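Local coordinates for probable outer membrane protein (Pseudomonas aeruginosa, PDB 3DWO), which probably forms an outer-membrane beta-barrel channel that carries hydrophobic compounds, such as long-chain fatty acids, across the outer membrane, at residues Q116-G121 with E142-T147; V207-P212 with I236-K241. One frame throughout, in Å; residues are numbered along the deposited sequence.

Contact 1: residues Q116-G121 with E142-T147; sequences QVVPMG and ETIGLT. With C8E ((hydroxyethyloxy)tri(ethyloxy)octane), chain E.
Val-117 and Gly-145 form a regular antiparallel hydrogen-bonded pair, in which Val-117 N reaches Gly-145 O at 2.8 Å, almost straight and within the carbonyl plane. The return bond from Gly-145 N arrives above the plane of the Val-117 carbonyl. Regularity then fails: Val-118 lies opposite Ile-144 and Met-120 opposite Thr-143, which leaves Pro-119 as an extra residue. With no N-H to offer, Pro-119 instead sets its CD 3.0 Å from Thr-143 O. The same oxygen takes a CA-H...O contact from Val-118 CA at 3.2 Å. Past it Thr-143 N donates to Met-120 O over 2.8 Å, from above the carbonyl plane.

Thr-143 packs against the residues around the extra proline. With OG1 anti to the carbonyl carbon (chi1 -67°), CG2 falls anti to the backbone N; the threonine and proline side chains cross at about a right angle, Thr-143 CG2 lying 3.8 Å from Pro-119 CD. Packing is tight beside it, Met-120 CB standing 3.4 Å from Thr-143 CB, while chi1 of Met-120 lies away from the staggered positions at -127°.

Further out, Thr-169 hydrogen-bonds Thr-143 OG1, and residues near the N terminus pair through their backbones, Val-5 with Pro-119 and Phe-3 with Gly-121. A detergent alkyl chain passes Gly-121, its C5 3.5 Å from Gly-121 C. A proline that breaks the ladder beside a bound alkyl chain is consistent with the kinked third strand and lateral wall opening known in FadL channels.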
# COMPACT_ATOMS: atom_id res chain seq x y z
N GLN A 116 -9.81 0.90 -14.13
CA GLN A 116 -10.12 1.15 -12.73
C GLN A 116 -9.04 0.36 -12.02
O GLN A 116 -8.93 -0.85 -12.21
CB GLN A 116 -11.51 0.63 -12.37
CG GLN A 116 -11.78 0.59 -10.88
CD GLN A 116 -11.33 -0.71 -10.26
OE1 GLN A 116 -11.82 -1.78 -10.63
NE2 GLN A 116 -10.41 -0.64 -9.31
N VAL A 117 -8.24 1.06 -11.22
CA VAL A 117 -7.12 0.45 -10.51
C VAL A 117 -7.07 0.76 -9.01
O VAL A 117 -7.76 1.66 -8.53
CB VAL A 117 -5.80 0.90 -11.19
CG1 VAL A 117 -4.62 0.66 -10.28
CG2 VAL A 117 -5.60 0.14 -12.50
N VAL A 118 -6.26 -0.01 -8.28
CA VAL A 118 -6.08 0.16 -6.84
C VAL A 118 -4.57 0.23 -6.59
O VAL A 118 -3.94 -0.78 -6.24
CB VAL A 118 -6.68 -1.03 -6.06
CG1 VAL A 118 -6.62 -0.75 -4.56
CG2 VAL A 118 -8.12 -1.28 -6.50
N PRO A 119 -3.96 1.41 -6.76
CA PRO A 119 -2.52 1.63 -6.57
C PRO A 119 -2.01 1.45 -5.15
O PRO A 119 -0.88 0.99 -4.94
CB PRO A 119 -2.31 3.07 -7.04
CG PRO A 119 -3.49 3.34 -7.93
CD PRO A 119 -4.61 2.66 -7.21
N MET A 120 -2.83 1.82 -4.17
CA MET A 120 -2.43 1.76 -2.78
C MET A 120 -3.44 1.06 -1.88
O MET A 120 -4.65 1.20 -2.06
CB MET A 120 -2.17 3.18 -2.27
CG MET A 120 -0.82 3.38 -1.63
SD MET A 120 -0.11 5.00 -1.98
CE MET A 120 -1.35 6.08 -1.18
N GLY A 121 -2.92 0.32 -0.91
CA GLY A 121 -3.79 -0.39 0.00
C GLY A 121 -3.05 -1.16 1.08
O GLY A 121 -2.12 -1.91 0.79
N GLU A 142 -6.36 3.13 1.39
CA GLU A 142 -6.77 2.58 0.11
C GLU A 142 -6.86 3.69 -0.91
O GLU A 142 -7.39 4.77 -0.62
CB GLU A 142 -8.11 1.84 0.19
CG GLU A 142 -8.55 1.36 -1.21
CD GLU A 142 -9.50 0.16 -1.19
OE1 GLU A 142 -10.17 -0.05 -0.17
OE2 GLU A 142 -9.58 -0.55 -2.22
N THR A 143 -6.31 3.42 -2.09
CA THR A 143 -6.32 4.37 -3.19
C THR A 143 -6.92 3.68 -4.40
O THR A 143 -6.47 2.61 -4.80
CB THR A 143 -4.88 4.83 -3.56
OG1 THR A 143 -4.33 5.60 -2.48
CG2 THR A 143 -4.89 5.66 -4.84
N ILE A 144 -7.96 4.28 -4.97
CA ILE A 144 -8.60 3.72 -6.14
C ILE A 144 -8.53 4.78 -7.22
O ILE A 144 -8.80 5.95 -6.96
CB ILE A 144 -10.07 3.36 -5.88
CG1 ILE A 144 -10.14 2.29 -4.79
CG2 ILE A 144 -10.71 2.83 -7.15
CD1 ILE A 144 -11.56 1.86 -4.46
N GLY A 145 -8.16 4.39 -8.43
CA GLY A 145 -8.06 5.35 -9.51
C GLY A 145 -8.77 4.97 -10.79
O GLY A 145 -8.90 3.79 -11.12
N LEU A 146 -9.24 5.99 -11.50
CA LEU A 146 -9.90 5.81 -12.79
C LEU A 146 -8.91 6.40 -13.79
O LEU A 146 -8.39 7.50 -13.59
CB LEU A 146 -11.24 6.57 -12.82
CG LEU A 146 -12.22 6.05 -11.75
CD1 LEU A 146 -13.55 6.79 -11.84
CD2 LEU A 146 -12.43 4.55 -11.94
N THR A 147 -8.64 5.66 -14.86
CA THR A 147 -7.64 6.08 -15.83
C THR A 147 -8.08 6.21 -17.28
O THR A 147 -9.02 5.57 -17.73
CB THR A 147 -6.44 5.10 -15.78
OG1 THR A 147 -5.81 5.18 -14.50
CG2 THR A 147 -5.43 5.41 -16.85
C1 C8E E . -8.77 -2.15 1.92
C2 C8E E . -7.42 -2.59 2.27
C3 C8E E . -6.45 -2.47 1.19
C4 C8E E . -6.33 -3.77 0.56
C5 C8E E . -4.90 -4.06 0.35
C6 C8E E . -4.75 -5.10 -0.66
C7 C8E E . -3.34 -5.39 -0.51
C8 C8E E . -3.18 -6.85 -0.54
O9 C8E E . -2.00 -7.57 -0.85
C10 C8E E . -1.40 -7.42 -2.12
C11 C8E E . -0.20 -8.32 -2.07
O12 C8E E . 0.66 -7.96 -0.97
C13 C8E E . 1.66 -8.96 -0.62
C14 C8E E . 2.25 -9.22 0.81
O15 C8E E . 1.59 -9.42 2.09
C16 C8E E . 1.40 -8.16 2.77
C17 C8E E . 2.55 -7.74 3.69
O18 C8E E . 2.47 -7.78 5.13
C19 C8E E . 1.98 -6.54 5.69
C20 C8E E . 2.85 -5.58 6.59
O21 C8E E . 3.35 -4.37 6.01

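Contact 2: residues V207-P212 with I236-K241; sequences VDNTSP and IRNKLK. With C8E ((hydroxyethyloxy)tri(ethyloxy)octane), chain M.
A side-chain amide stands in for the backbone ladder where these two strands of a hairpin part company. Asn-209 extends its CG anti to the backbone N (chi1 -175°), and its ND2 gives Asn-238 OD1 a short bond of 2.6 Å that is nearly straight. The acceptor lies in the amide plane of Asn-209 and the donor in the carbonyl plane of Asn-238, although the two amides are turned 35° apart. ND2 also meets a water, and Asn-238 ND2 bonds Leu-282 O, so that both ends of this amide are held and its rotation is set.

Regular pairing persists only at Asp-208 and Lys-241, where Lys-241 N reaches Asp-208 O at 2.9 Å. Lys-241 then bends at chi4 (60°), laying NZ 2.8 Å from Lys-239 O within its own segment. Val-207 CG2 presses against Leu-240 CB at 3.3 Å, a tight fit between side chains crossing at about a right angle.

Beyond the asparagines, Ser-211 OG donates to Arg-237 O over 2.9 Å. The guanidinium of Arg-237 forms a salt bridge with Asp-283, while a detergent molecule lies along Pro-212, touching it with both its octyl and its ether parts. Where the strands diverge, Arg-237 O therefore takes the serine hydroxyl and a water, Pro-212 O the same water, and Lys-239 O the lysine ammonium, while the asparagine amides pair with each other.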
# COMPACT_ATOMS: atom_id res chain seq x y z
N VAL A 207 -8.91 10.98 6.91
CA VAL A 207 -8.67 11.93 5.83
C VAL A 207 -8.89 11.30 4.47
O VAL A 207 -8.84 10.08 4.33
CB VAL A 207 -7.23 12.49 5.92
CG1 VAL A 207 -7.08 13.33 7.20
CG2 VAL A 207 -6.22 11.34 5.95
N ASP A 208 -9.12 12.15 3.47
CA ASP A 208 -9.38 11.70 2.11
C ASP A 208 -8.90 12.76 1.12
O ASP A 208 -8.71 13.92 1.49
CB ASP A 208 -10.88 11.50 1.90
CG ASP A 208 -11.50 10.56 2.92
OD1 ASP A 208 -11.45 9.33 2.70
OD2 ASP A 208 -12.04 11.04 3.94
N ASN A 209 -8.71 12.35 -0.13
CA ASN A 209 -8.28 13.28 -1.17
C ASN A 209 -8.40 12.71 -2.57
O ASN A 209 -8.23 11.51 -2.79
CB ASN A 209 -6.83 13.74 -0.96
CG ASN A 209 -6.42 14.81 -1.96
OD1 ASN A 209 -7.02 15.88 -2.01
ND2 ASN A 209 -5.39 14.52 -2.77
N THR A 210 -8.69 13.59 -3.52
CA THR A 210 -8.81 13.22 -4.92
C THR A 210 -7.88 14.15 -5.69
O THR A 210 -7.97 15.37 -5.55
CB THR A 210 -10.25 13.40 -5.44
OG1 THR A 210 -11.13 12.55 -4.69
CG2 THR A 210 -10.35 13.03 -6.92
N SER A 211 -6.98 13.58 -6.48
CA SER A 211 -6.04 14.38 -7.27
C SER A 211 -5.61 13.61 -8.51
O SER A 211 -5.72 12.38 -8.56
CB SER A 211 -4.82 14.77 -6.42
OG SER A 211 -4.07 13.63 -6.06
N PRO A 212 -5.09 14.32 -9.53
CA PRO A 212 -4.63 13.75 -10.79
C PRO A 212 -3.18 13.30 -10.82
O PRO A 212 -2.32 13.87 -10.14
CB PRO A 212 -4.85 14.88 -11.80
CG PRO A 212 -5.53 16.00 -11.00
CD PRO A 212 -5.07 15.78 -9.60
N ILE A 236 2.36 11.14 -7.39
CA ILE A 236 1.09 11.84 -7.36
C ILE A 236 0.96 12.64 -6.06
O ILE A 236 0.86 12.05 -4.97
CB ILE A 236 -0.09 10.85 -7.48
CG1 ILE A 236 0.06 9.99 -8.74
CG2 ILE A 236 -1.41 11.61 -7.52
CD1 ILE A 236 -1.08 9.00 -8.96
N ARG A 237 1.01 13.96 -6.18
CA ARG A 237 0.87 14.85 -5.03
C ARG A 237 -0.48 14.51 -4.42
O ARG A 237 -1.50 14.51 -5.11
CB ARG A 237 0.92 16.30 -5.47
CG ARG A 237 2.25 16.70 -6.10
CD ARG A 237 3.00 17.69 -5.23
NE ARG A 237 3.67 17.06 -4.10
CZ ARG A 237 4.06 17.72 -3.01
NH1 ARG A 237 3.83 19.03 -2.91
NH2 ARG A 237 4.68 17.08 -2.03
N ASN A 238 -0.48 14.24 -3.12
CA ASN A 238 -1.70 13.80 -2.47
C ASN A 238 -1.79 14.27 -1.01
O ASN A 238 -1.32 13.60 -0.09
CB ASN A 238 -1.72 12.27 -2.58
CG ASN A 238 -3.04 11.65 -2.20
OD1 ASN A 238 -4.11 12.26 -2.35
ND2 ASN A 238 -2.98 10.42 -1.72
N LYS A 239 -2.41 15.44 -0.81
CA LYS A 239 -2.58 16.00 0.52
C LYS A 239 -3.95 15.58 1.05
O LYS A 239 -4.98 16.09 0.60
CB LYS A 239 -2.49 17.52 0.47
CG LYS A 239 -2.72 18.22 1.80
CD LYS A 239 -2.47 19.71 1.66
CE LYS A 239 -2.71 20.47 2.95
NZ LYS A 239 -2.44 21.93 2.77
N LEU A 240 -3.95 14.64 1.99
CA LEU A 240 -5.19 14.14 2.57
C LEU A 240 -5.77 15.18 3.54
O LEU A 240 -5.05 15.81 4.30
CB LEU A 240 -4.92 12.82 3.31
CG LEU A 240 -4.76 11.54 2.47
CD1 LEU A 240 -3.98 11.80 1.20
CD2 LEU A 240 -4.05 10.49 3.33
N LYS A 241 -7.09 15.33 3.48
CA LYS A 241 -7.77 16.29 4.33
C LYS A 241 -8.96 15.64 5.01
O LYS A 241 -9.61 14.77 4.44
CB LYS A 241 -8.24 17.49 3.50
CG LYS A 241 -7.11 18.15 2.72
CD LYS A 241 -7.62 19.27 1.84
CE LYS A 241 -6.65 19.55 0.71
NZ LYS A 241 -6.46 18.35 -0.17
C1 C8E M . -5.51 19.05 -6.90
C2 C8E M . -6.44 17.95 -7.07
C3 C8E M . -7.72 18.29 -7.65
C4 C8E M . -8.32 17.06 -8.14
C5 C8E M . -9.29 17.39 -9.22
C6 C8E M . -8.91 16.70 -10.43
C7 C8E M . -8.60 17.83 -11.28
C8 C8E M . -8.87 17.43 -12.68
O9 C8E M . -7.98 16.82 -13.60
C10 C8E M . -6.79 17.52 -13.96
C11 C8E M . -6.07 16.60 -14.91
O12 C8E M . -6.64 16.68 -16.23
O HOH W 1 -12.30 13.28 5.14
O HOH W 2 -3.50 17.05 -3.50
O HOH W 3 -1.86 15.19 -7.94

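Overall arrangement
Contact 1 and contact 2 follow one another along the chain, their centres about 12 Å apart and their nearest atoms about 5 Å apart without touching. Strand 158-177 lies between them in the barrel wall, pairing with strand 138-153 on one side and strand 201-220 on the other. Thr-169 spans the gap, bonded to the Thr-143 hydroxyl and to the Asn-209 backbone, and Gln-167 touches Thr-143, Ser-211 and Asn-238. Leu-282 likewise packs on both Met-120 and Leu-240. Each contact interrupts regular strand pairing and each has detergent alongside, so together they illustrate how a barrel wall absorbs local irregularities while the intervening strand stays paired to both neighbours.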